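Long-range contacts in alpha-1,3-glucanase (PDB 6K0P), which probably hydrolyses the alpha-1,3-glucosidic linkages of alpha-1,3-glucan as a family GH87 glycoside hydrolase, its catalytic domain here binding the disaccharide nigerose: residues A[517-523]-A[549-555]; A[438-444]-A[483-489]; A[233-239]-A[267-272]; A[284-290]-A[306-311]. The protein carries 1 engineered substitution. All coordinates share one frame; numbering follows the deposited sequence. Where two conformers were deposited one is given.

Interaction 1. Residues A[517-523]-A[549-555]; sequences PSRYGIK and PGISAIY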
# COMPACT_ATOMS: atom_id res chain seq x y z
N PRO A 517 5.00 18.85 12.34
CA PRO A 517 3.75 18.97 11.57
C PRO A 517 3.59 20.40 11.07
O PRO A 517 3.86 21.35 11.80
CB PRO A 517 2.68 18.62 12.61
CG PRO A 517 3.26 19.09 13.90
CD PRO A 517 4.76 18.88 13.79
N SER A 518 3.15 20.55 9.82
CA SER A 518 3.13 21.88 9.22
C SER A 518 2.13 22.80 9.90
O SER A 518 2.32 24.02 9.93
CB SER A 518 2.85 21.80 7.72
OG SER A 518 1.47 21.62 7.45
N ARG A 519 1.06 22.23 10.46
CA ARG A 519 0.02 23.02 11.12
C ARG A 519 0.01 22.75 12.62
O ARG A 519 0.48 23.58 13.40
CB ARG A 519 -1.35 22.79 10.49
CG ARG A 519 -1.43 23.07 8.98
CD ARG A 519 -1.62 24.55 8.68
NE ARG A 519 -2.94 25.04 9.11
CZ ARG A 519 -3.35 26.30 8.98
NH1 ARG A 519 -2.55 27.20 8.42
NH2 ARG A 519 -4.55 26.65 9.41
N TYR A 520 -0.51 21.60 13.06
CA TYR A 520 -0.68 21.32 14.48
C TYR A 520 -0.24 19.89 14.78
O TYR A 520 -0.35 19.00 13.94
CB TYR A 520 -2.15 21.44 14.92
CG TYR A 520 -2.87 22.67 14.40
CD1 TYR A 520 -2.52 23.94 14.83
CD2 TYR A 520 -3.91 22.55 13.48
CE1 TYR A 520 -3.17 25.06 14.35
CE2 TYR A 520 -4.57 23.66 13.00
CZ TYR A 520 -4.20 24.91 13.44
OH TYR A 520 -4.86 26.02 12.96
N GLY A 521 0.24 19.68 16.01
CA GLY A 521 0.46 18.32 16.46
C GLY A 521 -0.84 17.54 16.55
O GLY A 521 -0.94 16.42 16.04
N ILE A 522 -1.85 18.13 17.19
CA ILE A 522 -3.16 17.52 17.38
C ILE A 522 -4.21 18.51 16.92
O ILE A 522 -4.14 19.69 17.27
CB ILE A 522 -3.38 17.15 18.86
CG1 ILE A 522 -2.32 16.14 19.31
CG2 ILE A 522 -4.81 16.63 19.10
CD1 ILE A 522 -2.21 15.99 20.81
N LYS A 523 -5.16 18.05 16.11
CA LYS A 523 -6.31 18.87 15.73
C LYS A 523 -7.59 18.19 16.19
O LYS A 523 -7.84 17.02 15.85
CB LYS A 523 -6.36 19.11 14.22
CG LYS A 523 -7.61 19.92 13.83
CD LYS A 523 -7.54 20.42 12.39
CE LYS A 523 -8.83 21.14 12.00
NZ LYS A 523 -8.80 21.63 10.58
N PRO A 549 5.82 22.35 15.84
CA PRO A 549 4.64 22.52 14.98
C PRO A 549 4.71 23.86 14.26
O PRO A 549 5.22 24.85 14.79
CB PRO A 549 3.47 22.49 15.97
CG PRO A 549 4.06 23.03 17.25
CD PRO A 549 5.48 22.52 17.27
N GLY A 550 4.17 23.88 13.04
CA GLY A 550 4.19 25.12 12.27
C GLY A 550 3.40 26.24 12.91
O GLY A 550 3.82 27.40 12.88
N ILE A 551 2.25 25.92 13.49
CA ILE A 551 1.38 26.91 14.11
C ILE A 551 1.35 26.76 15.63
O ILE A 551 1.79 27.64 16.36
CB ILE A 551 -0.04 26.88 13.50
CG1 ILE A 551 0.06 27.09 11.99
CG2 ILE A 551 -0.92 27.95 14.14
CD1 ILE A 551 -1.24 27.01 11.32
N SER A 552 0.83 25.63 16.12
CA SER A 552 0.73 25.40 17.56
C SER A 552 0.61 23.91 17.79
O SER A 552 0.30 23.14 16.88
CB SER A 552 -0.46 26.14 18.16
OG SER A 552 -1.67 25.60 17.67
N ALA A 553 0.82 23.51 19.05
CA ALA A 553 0.82 22.08 19.37
C ALA A 553 -0.56 21.46 19.20
O ALA A 553 -0.68 20.35 18.65
CB ALA A 553 1.35 21.84 20.78
N ILE A 554 -1.61 22.13 19.66
CA ILE A 554 -2.96 21.59 19.59
C ILE A 554 -3.92 22.69 19.16
O ILE A 554 -3.86 23.82 19.65
CB ILE A 554 -3.42 20.91 20.90
CG1 ILE A 554 -4.86 20.40 20.79
CG2 ILE A 554 -3.28 21.87 22.10
CD1 ILE A 554 -5.29 19.44 21.90
N TYR A 555 -4.81 22.35 18.23
CA TYR A 555 -5.88 23.22 17.77
C TYR A 555 -7.23 22.61 18.14
O TYR A 555 -7.43 21.39 17.99
CB TYR A 555 -5.83 23.43 16.25
CG TYR A 555 -6.98 24.29 15.77
CD1 TYR A 555 -6.89 25.68 15.82
CD2 TYR A 555 -8.16 23.72 15.31
CE1 TYR A 555 -7.94 26.47 15.41
CE2 TYR A 555 -9.23 24.51 14.91
CZ TYR A 555 -9.11 25.88 14.96
OH TYR A 555 -10.16 26.68 14.56
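Y555 rests its CB squarely on the phenol ring of Y520, 3.3 Å from the ring centroid and nearly on the ring normal, and here the packing is tight. Further out the two tyrosines run side by side in the same direction. Their planes are 20° apart but slid so far that the rings barely overlap, and Y555 CD1 comes to lie 3.5 Å from Y520 OH. With CG anti to its carbonyl carbon (chi1 -45°), Y520 turns one face to Y555 and the opposite face to CB of R519. Putting an alanine at Y520 would probably leave the CB of Y555 without its platform and deprive D454 of a hydrogen bond from the phenol. Next to the rings the backbones pair in parallel, as successive coils of a beta-helix do: Y555 N donates to I522 O (2.9 Å), and I522 N to A553 O.

The opposite end is the solvent side. There the exposed I551 extends CD1 over one face of the R519 guanidinium, toward its rim and 3.2 Å from NH1. G550 N is held by P517 O at 2.8 Å, while R519 O takes a bond from I551 N and a looser, weak one from S552 N. Apolar surfaces and backbone bonds thus join the coils, whereas the polar ends of R519, Y520 and K523 converge on D454, whose negative charge is probably well compensated.

Interaction 2. Residues A[438-444]-A[483-489]; sequences TLDRTGG and DINNPVY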
# COMPACT_ATOMS: atom_id res chain seq x y z
N THR A 438 5.61 3.84 12.46
CA THR A 438 6.27 5.05 11.99
C THR A 438 5.53 5.51 10.75
O THR A 438 5.29 4.72 9.84
CB THR A 438 7.74 4.78 11.67
OG1 THR A 438 8.39 4.32 12.86
CG2 THR A 438 8.42 6.06 11.18
N LEU A 439 5.13 6.79 10.74
CA LEU A 439 4.35 7.36 9.65
C LEU A 439 5.09 8.59 9.16
O LEU A 439 5.19 9.59 9.89
CB LEU A 439 2.94 7.73 10.10
CG LEU A 439 2.11 6.58 10.68
CD1 LEU A 439 0.81 7.12 11.27
CD2 LEU A 439 1.81 5.51 9.63
N ASP A 440 5.62 8.53 7.93
CA ASP A 440 6.44 9.60 7.37
C ASP A 440 5.67 10.29 6.26
O ASP A 440 5.26 9.65 5.29
CB ASP A 440 7.74 9.04 6.78
CG ASP A 440 8.70 8.54 7.84
OD1 ASP A 440 8.47 8.82 9.03
OD2 ASP A 440 9.69 7.86 7.47
N ARG A 441 5.47 11.60 6.40
CA ARG A 441 4.87 12.39 5.33
C ARG A 441 3.50 11.84 4.93
O ARG A 441 3.21 11.65 3.74
CB ARG A 441 5.81 12.52 4.13
CG ARG A 441 7.17 13.18 4.45
CD ARG A 441 8.18 13.07 3.29
NE ARG A 441 8.34 11.68 2.87
CZ ARG A 441 9.15 10.80 3.46
NH1 ARG A 441 9.93 11.17 4.47
NH2 ARG A 441 9.17 9.55 3.03
N THR A 442 2.65 11.60 5.93
CA THR A 442 1.30 11.10 5.71
C THR A 442 0.25 12.18 5.97
O THR A 442 0.52 13.21 6.61
CB THR A 442 1.00 9.83 6.52
OG1 THR A 442 1.03 10.14 7.92
CG2 THR A 442 2.04 8.75 6.20
N GLY A 443 -0.96 11.93 5.48
CA GLY A 443 -2.00 12.94 5.37
C GLY A 443 -2.17 13.41 3.93
O GLY A 443 -1.49 12.95 3.01
N GLY A 444 -3.08 14.35 3.76
CA GLY A 444 -3.36 14.87 2.43
C GLY A 444 -4.72 15.56 2.39
O GLY A 444 -5.36 15.77 3.42
N ASP A 483 5.74 7.00 15.96
CA ASP A 483 6.51 8.17 15.55
C ASP A 483 5.90 8.71 14.26
O ASP A 483 5.79 7.99 13.26
CB ASP A 483 7.97 7.80 15.34
CG ASP A 483 8.63 7.40 16.64
OD1 ASP A 483 8.53 8.18 17.60
OD2 ASP A 483 9.22 6.31 16.71
N ILE A 484 5.51 9.98 14.29
CA ILE A 484 4.88 10.65 13.16
C ILE A 484 5.83 11.74 12.71
O ILE A 484 6.04 12.74 13.43
CB ILE A 484 3.50 11.21 13.53
CG1 ILE A 484 2.54 10.05 13.83
CG2 ILE A 484 2.96 12.08 12.41
CD1 ILE A 484 1.23 10.48 14.49
N ASN A 485 6.43 11.56 11.54
CA ASN A 485 7.48 12.46 11.07
C ASN A 485 6.96 13.26 9.89
O ASN A 485 6.50 12.67 8.90
CB ASN A 485 8.71 11.66 10.66
CG ASN A 485 9.30 10.90 11.82
OD1 ASN A 485 9.59 11.48 12.87
ND2 ASN A 485 9.47 9.59 11.64
N ASN A 486 7.05 14.58 9.99
CA ASN A 486 6.72 15.49 8.90
C ASN A 486 5.36 15.18 8.26
O ASN A 486 5.25 15.07 7.04
CB ASN A 486 7.82 15.45 7.85
CG ASN A 486 7.72 16.57 6.83
OD1 ASN A 486 7.06 17.59 7.06
ND2 ASN A 486 8.39 16.39 5.69
N PRO A 487 4.30 15.02 9.06
CA PRO A 487 2.98 14.83 8.46
C PRO A 487 2.61 16.06 7.66
O PRO A 487 3.05 17.17 7.96
CB PRO A 487 2.06 14.68 9.68
CG PRO A 487 2.71 15.51 10.74
CD PRO A 487 4.20 15.32 10.51
N VAL A 488 1.80 15.86 6.61
CA VAL A 488 1.44 16.96 5.72
C VAL A 488 0.86 18.13 6.51
O VAL A 488 1.22 19.29 6.29
CB VAL A 488 0.49 16.48 4.61
CG1 VAL A 488 0.10 17.64 3.68
CG2 VAL A 488 1.15 15.36 3.82
N TYR A 489 -0.04 17.83 7.46
CA TYR A 489 -0.75 18.86 8.21
C TYR A 489 -0.69 18.66 9.72
O TYR A 489 -0.33 19.59 10.45
CB TYR A 489 -2.22 18.87 7.79
CG TYR A 489 -2.46 19.28 6.36
CD1 TYR A 489 -2.01 20.50 5.88
CD2 TYR A 489 -3.18 18.46 5.49
CE1 TYR A 489 -2.25 20.89 4.57
CE2 TYR A 489 -3.42 18.84 4.18
CZ TYR A 489 -2.96 20.06 3.73
OH TYR A 489 -3.20 20.44 2.43
O HOH W 1 10.55 5.61 14.33
O HOH W 2 10.39 13.94 5.70
O HOH W 3 -1.18 15.25 7.89
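N485 and D440 send their side chains out in the same direction from neighbouring parallel strands, and N485 ND2 donates to D440 OD1 at 2.9 Å. The bond is fairly straight, 163° at the hydrogen. The oxygen lies in the amide plane and is met on its syn side, although amide and carboxylate are twisted 48° against each other. D440 OD2 is bonded to Y403 OH and N485 OD1 to N515 ND2, which extends a row of polar side chains over adjacent coils. Replacing D440 by a leucine would probably leave N485 ND2 and the Y403 hydroxyl each without its carboxylate oxygen.

L439 points to the other side of the sheet, where its CD1 packs 4.3 Å from CG1 of I484. Its backbone is gripped twice: L439 N donates to D483 O, and L439 O receives N485 N at 2.9 Å. Such in-register parallel pairing, with like positions stacked coil upon coil, is the hallmark of the parallel beta-helix of the pectate-lyase-like clan.

R441 ends the regular pairing in a left-handed backbone conformation, matched by N486 on the next coil. R441 N still reaches N485 O (2.9 Å). In the N486 conformer given, one of two, R441 CG crosses the amide 3.7 Å from N486 ND2, and water 2 accepts from both R441 NH1 and ND2. R441 NE forms a salt bridge with D406. Past this corner V488 N donates to T442 O.

Interaction 3. Residues A[233-239]-A[267-272]; sequences EIVGAGP and TIRDLS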
# COMPACT_ATOMS: atom_id res chain seq x y z
N GLU A 233 -2.02 -27.09 -3.21
CA GLU A 233 -0.80 -26.30 -3.13
C GLU A 233 -0.43 -25.84 -4.54
O GLU A 233 -0.39 -26.65 -5.47
CB GLU A 233 0.34 -27.13 -2.55
CG GLU A 233 0.12 -27.55 -1.11
CD GLU A 233 1.27 -28.36 -0.58
OE1 GLU A 233 2.43 -28.04 -0.91
OE2 GLU A 233 1.01 -29.33 0.17
N ILE A 234 -0.17 -24.55 -4.70
CA ILE A 234 0.35 -23.98 -5.93
C ILE A 234 1.69 -23.37 -5.59
O ILE A 234 1.76 -22.43 -4.78
CB ILE A 234 -0.62 -22.95 -6.54
CG1 ILE A 234 -1.96 -23.63 -6.83
CG2 ILE A 234 -0.03 -22.33 -7.81
CD1 ILE A 234 -2.98 -22.72 -7.42
N VAL A 235 2.76 -23.92 -6.16
CA VAL A 235 4.13 -23.58 -5.77
C VAL A 235 4.90 -23.16 -7.01
O VAL A 235 4.95 -23.90 -7.99
CB VAL A 235 4.84 -24.79 -5.11
CG1 VAL A 235 6.25 -24.41 -4.70
CG2 VAL A 235 4.02 -25.32 -3.92
N GLY A 236 5.49 -21.96 -6.97
CA GLY A 236 6.37 -21.50 -8.02
C GLY A 236 7.84 -21.66 -7.67
O GLY A 236 8.21 -22.27 -6.66
N ALA A 237 8.68 -21.06 -8.51
CA ALA A 237 10.13 -21.12 -8.37
C ALA A 237 10.69 -19.92 -7.61
O ALA A 237 11.90 -19.85 -7.41
CB ALA A 237 10.78 -21.18 -9.76
N GLY A 238 9.83 -19.00 -7.19
CA GLY A 238 10.23 -17.74 -6.61
C GLY A 238 9.63 -16.61 -7.43
O GLY A 238 9.46 -16.73 -8.64
N PRO A 239 9.29 -15.49 -6.77
CA PRO A 239 8.56 -14.43 -7.48
C PRO A 239 9.34 -13.75 -8.59
O PRO A 239 8.72 -13.22 -9.53
CB PRO A 239 8.16 -13.44 -6.36
CG PRO A 239 9.10 -13.73 -5.24
CD PRO A 239 9.42 -15.22 -5.33
N THR A 267 -2.69 -23.45 -0.41
CA THR A 267 -1.52 -22.60 -0.30
C THR A 267 -1.12 -22.15 -1.69
O THR A 267 -1.06 -22.97 -2.61
CB THR A 267 -0.35 -23.37 0.32
OG1 THR A 267 -0.72 -23.80 1.65
CG2 THR A 267 0.89 -22.49 0.40
N ILE A 268 -0.88 -20.85 -1.86
CA ILE A 268 -0.32 -20.31 -3.09
C ILE A 268 0.97 -19.60 -2.71
O ILE A 268 0.94 -18.69 -1.86
CB ILE A 268 -1.29 -19.33 -3.78
CG1 ILE A 268 -2.62 -20.02 -4.09
CG2 ILE A 268 -0.66 -18.76 -5.05
CD1 ILE A 268 -3.69 -19.09 -4.63
N ARG A 269 2.09 -20.00 -3.31
CA ARG A 269 3.35 -19.42 -2.85
C ARG A 269 4.41 -19.34 -3.93
O ARG A 269 4.42 -20.12 -4.90
CB ARG A 269 3.92 -20.17 -1.63
CG ARG A 269 4.35 -21.62 -1.92
CD ARG A 269 4.91 -22.24 -0.65
NE ARG A 269 5.09 -23.69 -0.69
CZ ARG A 269 6.25 -24.28 -0.93
NH1 ARG A 269 7.33 -23.56 -1.18
NH2 ARG A 269 6.34 -25.61 -0.92
N ASP A 270 5.33 -18.39 -3.74
CA ASP A 270 6.62 -18.35 -4.44
C ASP A 270 6.47 -18.05 -5.93
O ASP A 270 7.03 -18.73 -6.78
CB ASP A 270 7.43 -19.63 -4.20
CG ASP A 270 7.64 -19.92 -2.73
OD1 ASP A 270 7.61 -18.99 -1.90
OD2 ASP A 270 7.86 -21.10 -2.40
N LEU A 271 5.72 -17.00 -6.25
CA LEU A 271 5.48 -16.65 -7.64
C LEU A 271 5.07 -15.20 -7.72
O LEU A 271 4.76 -14.56 -6.71
CB LEU A 271 4.43 -17.58 -8.27
CG LEU A 271 3.06 -17.72 -7.59
CD1 LEU A 271 2.15 -16.52 -7.87
CD2 LEU A 271 2.38 -19.03 -8.02
N SER A 272 5.02 -14.68 -8.94
CA SER A 272 4.51 -13.34 -9.17
C SER A 272 3.35 -13.37 -10.15
O SER A 272 3.19 -14.33 -10.93
CB SER A 272 5.61 -12.37 -9.67
OG SER A 272 6.13 -12.81 -10.92
O HOH W 4 3.20 -25.64 -0.09
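T267 meets E233 in a parallel pair of strands, its carbonyl oxygen taking the hydrogen bond of I234 N at 2.8 Å. At the next position I268 turns to the other side of the sheet, where its CG1 packs 4.3 Å from CD1 of I234.

R269 works through both backbone and side chain. Its N donates to I234 O and its O receives G236 N, closing the regular ladder. CG stands between backbone N and carbonyl carbon (chi1 66°), and from there the chain extends alongside V235 until the guanidinium is spread over the valine methyls, with CG1 over its centre, 3.7 Å from the plane. Water 4, in that plane, accepts from R269 NE and donates to E233 OE1, which also bonds Y187. On the other flank R269 NH1 forms a salt bridge of 2.8 Å with D270 OD2, tilted 22° out of the guanidinium plane.

D270 is the corner at which the strand passes from one face of the parallel beta-helix to the next, and its backbone takes the left-handed conformation. Its carbonyl oxygen accepts G238 N from well above the carbonyl plane. The bend fits closely against G236, where a CB would collide with that same oxygen.

L271 then reaches back with CD2 to CG2 of I234, 4.1 Å away, while its carbonyl oxygen lies 3.6 Å from P239 CB. At S272 the hydroxyl stands 3.0 Å from P239 O, but T242 O competes for its single proton, and W274 NE1 bonds the same OG.

Interaction 4. Residues A[284-290]-A[306-311]; sequences PGKFIDG and FVCLYW. With GLC (alpha-D-glucopyranose), chain B; GLC (alpha-D-glucopyranose), chain C.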
# COMPACT_ATOMS: atom_id res chain seq x y z
N PRO A 284 -14.86 -6.74 -10.56
CA PRO A 284 -13.76 -7.64 -10.94
C PRO A 284 -12.42 -7.05 -10.52
O PRO A 284 -12.33 -5.91 -10.07
CB PRO A 284 -13.87 -7.66 -12.48
CG PRO A 284 -14.41 -6.30 -12.82
CD PRO A 284 -15.40 -6.01 -11.72
N GLY A 285 -11.37 -7.84 -10.68
CA GLY A 285 -10.02 -7.32 -10.59
C GLY A 285 -9.20 -7.72 -9.38
O GLY A 285 -8.09 -7.19 -9.21
N LYS A 286 -9.69 -8.61 -8.53
CA LYS A 286 -8.87 -9.11 -7.43
C LYS A 286 -8.09 -10.32 -7.93
O LYS A 286 -8.66 -11.22 -8.56
CB LYS A 286 -9.75 -9.50 -6.24
CG LYS A 286 -10.42 -8.31 -5.58
CD LYS A 286 -11.84 -8.07 -6.10
CE LYS A 286 -12.50 -6.97 -5.30
NZ LYS A 286 -13.92 -6.74 -5.74
N PHE A 287 -6.77 -10.32 -7.69
CA PHE A 287 -5.97 -11.44 -8.17
C PHE A 287 -6.47 -12.77 -7.60
O PHE A 287 -6.58 -13.76 -8.32
CB PHE A 287 -4.49 -11.25 -7.85
CG PHE A 287 -3.65 -12.47 -8.12
CD1 PHE A 287 -3.58 -13.02 -9.39
CD2 PHE A 287 -2.94 -13.08 -7.09
CE1 PHE A 287 -2.83 -14.16 -9.63
CE2 PHE A 287 -2.17 -14.21 -7.33
CZ PHE A 287 -2.12 -14.75 -8.59
N ILE A 288 -6.79 -12.79 -6.31
CA ILE A 288 -7.35 -13.97 -5.66
C ILE A 288 -8.75 -13.61 -5.18
O ILE A 288 -8.93 -12.64 -4.43
CB ILE A 288 -6.49 -14.44 -4.48
CG1 ILE A 288 -5.13 -14.95 -4.97
CG2 ILE A 288 -7.22 -15.54 -3.69
CD1 ILE A 288 -4.09 -15.05 -3.86
N ASP A 289 -9.74 -14.38 -5.63
CA ASP A 289 -11.07 -14.37 -5.04
C ASP A 289 -11.19 -15.57 -4.12
O ASP A 289 -10.69 -16.66 -4.42
CB ASP A 289 -12.14 -14.49 -6.13
CG ASP A 289 -12.12 -13.33 -7.10
OD1 ASP A 289 -12.26 -12.19 -6.64
OD2 ASP A 289 -11.97 -13.58 -8.31
N GLY A 290 -11.83 -15.37 -2.98
CA GLY A 290 -12.03 -16.47 -2.06
C GLY A 290 -13.06 -16.10 -1.01
O GLY A 290 -12.73 -15.97 0.17
N PHE A 306 -3.30 -5.35 -10.67
CA PHE A 306 -4.67 -5.76 -10.40
C PHE A 306 -5.38 -4.64 -9.66
O PHE A 306 -4.76 -3.65 -9.26
CB PHE A 306 -4.69 -7.07 -9.58
CG PHE A 306 -4.25 -8.27 -10.38
CD1 PHE A 306 -2.90 -8.60 -10.47
CD2 PHE A 306 -5.17 -9.04 -11.07
CE1 PHE A 306 -2.49 -9.69 -11.22
CE2 PHE A 306 -4.77 -10.13 -11.82
CZ PHE A 306 -3.42 -10.46 -11.90
N VAL A 307 -6.69 -4.79 -9.50
CA VAL A 307 -7.42 -3.85 -8.66
C VAL A 307 -7.04 -4.06 -7.19
O VAL A 307 -6.69 -3.11 -6.49
CB VAL A 307 -8.93 -3.95 -8.91
CG1 VAL A 307 -9.69 -2.94 -8.03
CG2 VAL A 307 -9.22 -3.65 -10.39
N CYS A 308 -7.03 -5.32 -6.74
CA CYS A 308 -6.58 -5.67 -5.40
C CYS A 308 -5.84 -6.99 -5.45
O CYS A 308 -6.00 -7.77 -6.40
CB CYS A 308 -7.74 -5.90 -4.42
SG CYS A 308 -9.01 -4.64 -4.40
N LEU A 309 -5.06 -7.27 -4.40
CA LEU A 309 -4.61 -8.65 -4.17
C LEU A 309 -5.77 -9.51 -3.69
O LEU A 309 -6.05 -10.56 -4.27
CB LEU A 309 -3.44 -8.71 -3.18
CG LEU A 309 -3.09 -10.13 -2.68
CD1 LEU A 309 -2.85 -11.10 -3.85
CD2 LEU A 309 -1.88 -10.12 -1.74
N TYR A 310 -6.46 -9.08 -2.63
CA TYR A 310 -7.49 -9.91 -2.02
C TYR A 310 -8.46 -9.02 -1.26
O TYR A 310 -8.06 -8.06 -0.59
CB TYR A 310 -6.88 -10.94 -1.07
CG TYR A 310 -7.92 -11.86 -0.48
CD1 TYR A 310 -8.55 -12.81 -1.26
CD2 TYR A 310 -8.29 -11.75 0.86
CE1 TYR A 310 -9.53 -13.65 -0.74
CE2 TYR A 310 -9.25 -12.60 1.39
CZ TYR A 310 -9.87 -13.53 0.59
OH TYR A 310 -10.85 -14.35 1.12
N TRP A 311 -9.75 -9.36 -1.37
CA TRP A 311 -10.85 -8.64 -0.71
C TRP A 311 -11.68 -9.72 -0.03
O TRP A 311 -12.57 -10.31 -0.65
CB TRP A 311 -11.66 -7.88 -1.75
CG TRP A 311 -12.73 -7.00 -1.19
CD1 TRP A 311 -13.94 -7.40 -0.68
CD2 TRP A 311 -12.72 -5.58 -1.13
NE1 TRP A 311 -14.67 -6.30 -0.28
CE2 TRP A 311 -13.94 -5.17 -0.54
CE3 TRP A 311 -11.78 -4.60 -1.48
CZ2 TRP A 311 -14.25 -3.83 -0.32
CZ3 TRP A 311 -12.09 -3.27 -1.27
CH2 TRP A 311 -13.32 -2.89 -0.69
C1 GLC B . -15.36 -0.47 -3.94
C2 GLC B . -16.40 -1.57 -4.00
C3 GLC B . -15.75 -2.88 -3.62
C4 GLC B . -14.53 -3.14 -4.48
C5 GLC B . -13.56 -2.01 -4.33
C6 GLC B . -12.37 -2.10 -5.28
O1 GLC B . -15.05 -0.30 -2.60
O2 GLC B . -17.47 -1.20 -3.13
O3 GLC B . -16.67 -3.92 -3.95
O4 GLC B . -13.88 -4.33 -4.11
O5 GLC B . -14.21 -0.82 -4.65
O6 GLC B . -12.71 -2.24 -6.63
C1 GLC C . -16.74 -4.98 -2.93
C2 GLC C . -17.59 -6.13 -3.46
C3 GLC C . -19.05 -5.72 -3.42
C4 GLC C . -19.44 -5.26 -2.02
C5 GLC C . -18.48 -4.17 -1.55
C6 GLC C . -18.77 -3.67 -0.13
O2 GLC C . -17.20 -6.42 -4.79
O3 GLC C . -19.88 -6.78 -3.86
O4 GLC C . -20.77 -4.76 -2.04
O5 GLC C . -17.15 -4.66 -1.61
O6 GLC C . -18.75 -4.75 0.79
O HOH W 5 -10.87 -11.16 -3.35
O HOH W 6 -12.75 -13.02 -1.74
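F287 sets its CB over the centre of one face of the F306 ring, 3.9 Å from the centroid and nearly on the normal. Its own ring leans away from that platform at 54°, neither stacked nor edge-on, with CD1 reaching F306 CZ at 3.6 Å. L309 CD1 fills the notch beside this ring, meeting its edge in plane on the CD2 side and touching I288 CD1 as well. A273, I301 and V303 pack round this apolar cluster.

G285 is a hollow rather than a bump: V307 sets CG2 3.8 Å from its CA, where any CB would clash. The carbonyl oxygen of G285 is gripped by both V307 N and C308 N, which holds the two turns together. At the far end the Y310 ring turns its edge to the backbone of 288-290, and its OH donates to G290 O at 2.7 Å.

K286 points to the other side of the chain. A kink at chi2 (94°) carries CE across to CB of W311 at 3.8 Å, and K286 NZ stands over the W311 five-membered ring, 5.0 Å from that ring's centroid, in a cation-pi contact. NZ also donates to O4 of the chain B glucose (2.9 Å), an atom poised over one face of the same indole, while V307 CG1 borders O6. Aromatic platform and lysine together, with R280 and D282 nearby, make this a carbohydrate-binding subsite on the side of a parallel beta-helix.

How the interactions relate
The four contacts follow one another along the chain in the order interaction 3, interaction 4, interaction 2, interaction 1, all within the same beta-helical domain. Each joins parallel strands or turns of neighbouring coils, so position in sequence is translated into position along the helix. Interactions 3 and 4 lie about 17 Å apart between centres and meet through I268 and I288. Interactions 2 and 1, about 12 Å apart between centres, are linked directly: S518 OG probably bonds V488 O, and P517 packs on P487. The extremes, interactions 1 and 3, have centres about 47 Å apart on opposite sides of the chain's centre. Coil stacking repeats throughout, whereas among the four only interaction 4 contributes residues to a glycan pocket.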